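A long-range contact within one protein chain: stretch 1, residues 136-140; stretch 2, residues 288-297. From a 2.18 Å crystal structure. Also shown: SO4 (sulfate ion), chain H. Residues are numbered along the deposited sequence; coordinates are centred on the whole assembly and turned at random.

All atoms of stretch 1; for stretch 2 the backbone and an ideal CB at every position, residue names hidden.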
# COMPACT_ATOMS: atom_id res chain seq x y z
N GLY A 136 12.21 8.75 19.10
CA GLY A 136 12.88 9.88 18.50
C GLY A 136 14.32 10.04 18.94
O GLY A 136 15.08 10.75 18.28
N TYR A 137 14.70 9.42 20.05
CA TYR A 137 16.09 9.43 20.50
C TYR A 137 16.94 8.62 19.52
O TYR A 137 16.65 7.44 19.30
CB TYR A 137 16.22 8.84 21.90
CG TYR A 137 15.90 9.78 23.03
CD1 TYR A 137 14.77 10.59 23.01
CD2 TYR A 137 16.71 9.83 24.16
CE1 TYR A 137 14.47 11.44 24.06
CE2 TYR A 137 16.43 10.68 25.21
CZ TYR A 137 15.31 11.48 25.16
OH TYR A 137 15.02 12.33 26.21
N PRO A 138 17.98 9.21 18.92
CA PRO A 138 18.82 8.42 18.01
C PRO A 138 19.56 7.28 18.70
O PRO A 138 19.82 6.25 18.06
CB PRO A 138 19.79 9.46 17.45
CG PRO A 138 19.08 10.77 17.61
CD PRO A 138 18.30 10.64 18.88
N GLY A 139 19.91 7.43 19.97
CA GLY A 139 20.57 6.36 20.69
C GLY A 139 22.03 6.21 20.30
O GLY A 139 22.72 7.19 20.01
N ASP A 140 22.49 4.96 20.28
CA ASP A 140 23.87 4.64 19.92
C ASP A 140 24.05 4.49 18.41
O ASP A 140 24.84 3.66 17.95
CB ASP A 140 24.30 3.36 20.64
CG ASP A 140 25.78 3.33 20.94
OD1 ASP A 140 26.42 4.41 20.90
OD2 ASP A 140 26.32 2.24 21.22
N UNK A 288 11.42 9.46 34.44
CA UNK A 288 11.19 10.12 33.18
C UNK A 288 12.28 9.70 32.19
O UNK A 288 13.28 9.08 32.57
CB UNK A 288 11.16 11.64 33.36
N UNK A 289 12.11 10.00 30.90
CA UNK A 289 13.15 9.65 29.92
C UNK A 289 14.48 10.28 30.28
O UNK A 289 14.53 11.41 30.79
CB UNK A 289 12.73 10.09 28.51
N UNK A 290 15.59 9.58 30.05
CA UNK A 290 16.90 10.18 30.28
C UNK A 290 17.13 11.32 29.31
O UNK A 290 16.55 11.35 28.22
CB UNK A 290 18.01 9.14 30.15
N UNK A 291 17.98 12.29 29.66
CA UNK A 291 18.17 13.44 28.79
C UNK A 291 18.83 13.05 27.47
O UNK A 291 19.54 12.04 27.38
CB UNK A 291 19.01 14.50 29.50
N UNK A 292 18.58 13.85 26.45
CA UNK A 292 19.22 13.64 25.17
C UNK A 292 20.73 13.85 25.30
O UNK A 292 21.16 14.81 25.95
CB UNK A 292 18.63 14.58 24.11
N UNK A 293 21.55 12.98 24.71
CA UNK A 293 22.99 13.24 24.68
C UNK A 293 23.30 14.51 23.90
O UNK A 293 22.52 14.96 23.06
CB UNK A 293 23.74 12.05 24.07
N UNK A 294 24.46 15.09 24.20
CA UNK A 294 24.88 16.32 23.54
C UNK A 294 25.00 16.10 22.04
O UNK A 294 25.63 15.15 21.58
CB UNK A 294 26.21 16.82 24.11
N UNK A 295 24.38 17.00 21.27
CA UNK A 295 24.37 16.90 19.82
C UNK A 295 23.20 16.13 19.24
O UNK A 295 23.02 16.14 18.02
CB UNK A 295 25.67 16.25 19.35
N UNK A 296 22.41 15.46 20.07
CA UNK A 296 21.24 14.71 19.62
C UNK A 296 20.00 15.58 19.73
O UNK A 296 19.80 16.28 20.72
CB UNK A 296 21.07 13.43 20.43
N UNK A 297 19.15 15.51 18.71
CA UNK A 297 17.83 16.13 18.73
C UNK A 297 16.78 15.04 18.50
O UNK A 297 17.01 14.09 17.75
CB UNK A 297 17.72 17.23 17.67
S SO4 H . 13.70 11.68 36.81
O1 SO4 H . 14.01 12.40 38.04
O2 SO4 H . 13.97 12.54 35.66
O3 SO4 H . 14.53 10.48 36.73
O4 SO4 H . 12.29 11.30 36.82

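Position 288 lies beyond the reach of stretch 1. Its CB has no neighbour there, so the contact sets no preference. The nearby group is a sulfate ion, probably from the crystallisation liquor. The deposited residue is Cys-288, and its backbone N donates a hydrogen bond to O4 of the sulfate at 3.1 Å.

At position 289 CA-to-CB points toward stretch 1. The ideal CB is 3.9 Å from Tyr-137 OH, at the tip of the phenol. A compact side chain would suit, polar or apolar. Phi of -57° with psi of 143° also admits proline. The residue is Pro-289, whose CB lies 4.0 Å from Tyr-137 OH.

At position 290 CA-to-CB points sideways, and the ideal CB is 5.4 Å from Tyr-137 CE2. Many side chains would fit. The main feature here is the backbone: the carbonyl O faces the Tyr-137 hydroxyl, so the bond it accepts does not depend on the side chain. The deposited residue is Pro-290. Tyr-137 OH donates to Pro-290 O at 2.7 Å, near the plane of the ring, and this anchors the end of the tyrosine.

Position 291 directs its CB away from stretch 1, so little can be inferred beyond backbone angles that allow proline. It is Pro-291. Its contact is through the backbone, with Pro-291 O 4.0 Å from Tyr-137 CE2.

Position 292 is more telling. CA-to-CB points sideways, but the ideal CB is 4.6 Å from Tyr-137 CE2, and a ring face lies within reach of a longer side chain. Leucine, isoleucine or methionine could cover it. The residue is Leu-292, with chi1 m and chi2 t. This conformation brings Leu-292 CD2 to 3.4 Å from the centroid of the Tyr-137 ring, almost exactly on the ring normal. The result is a CH-pi contact over one face.

Position 293 points sideways, with no atom of stretch 1 within 5.5 Å of its ideal CB. Phi of -63° suits proline, among others. Pro-293 starts a type II turn, closed by the backbone N of position 296 donating to Pro-293 O at 3.0 Å.

Position 294 is out of reach and leaves the choice open; it is Ala-294. Position 295 has phi 91° and psi -9°. A CB would be jammed against the preceding carbonyl O, so glycine is expected, and Gly-295 is found.

Position 296 points toward stretch 1, with its ideal CB 4.2 Å from Pro-138 CD. Beyond the proline lie the backbone N and O of Gly-139. A medium or long side chain with polar atoms would suit, such as histidine, asparagine or glutamine. The residue is His-296, chi1 m. Its CE1 lies 3.3 Å from Gly-139 O, at the ring edge. A water bridges the stretches, 2.8 Å from both His-296 ND1 and Gly-139 N.

Position 297 points away, so its side chain is little constrained. Thr-297 meets stretch 1 through its backbone, with Thr-297 O 3.9 Å from Pro-138 CD.

Stretch 2 288-297: CPPPLPAGHT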
# COMPACT_ATOMS: atom_id res chain seq x y z
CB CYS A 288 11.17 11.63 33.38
SG CYS A 288 9.80 12.19 34.42
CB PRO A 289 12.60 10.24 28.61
CG PRO A 289 11.13 10.23 28.79
CD PRO A 289 10.90 10.53 30.24
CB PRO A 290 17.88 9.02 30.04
CG PRO A 290 17.15 8.11 29.12
CD PRO A 290 15.70 8.21 29.52
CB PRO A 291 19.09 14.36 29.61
CG PRO A 291 19.80 13.44 30.54
CD PRO A 291 18.81 12.36 30.87
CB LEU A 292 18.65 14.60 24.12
CG LEU A 292 17.31 14.24 23.50
CD1 LEU A 292 16.76 15.41 22.70
CD2 LEU A 292 17.46 13.01 22.62
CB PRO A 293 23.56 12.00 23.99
CG PRO A 293 22.52 10.94 24.18
CD PRO A 293 21.20 11.66 24.15
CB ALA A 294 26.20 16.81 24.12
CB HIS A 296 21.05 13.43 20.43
CG HIS A 296 22.13 12.42 20.25
ND1 HIS A 296 21.97 11.09 20.58
CD2 HIS A 296 23.39 12.53 19.77
CE1 HIS A 296 23.08 10.43 20.31
NE2 HIS A 296 23.96 11.28 19.82
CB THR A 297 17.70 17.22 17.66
OG1 THR A 297 17.89 16.65 16.36
CG2 THR A 297 18.73 18.31 17.88
O HOH W 1 19.74 9.72 21.64
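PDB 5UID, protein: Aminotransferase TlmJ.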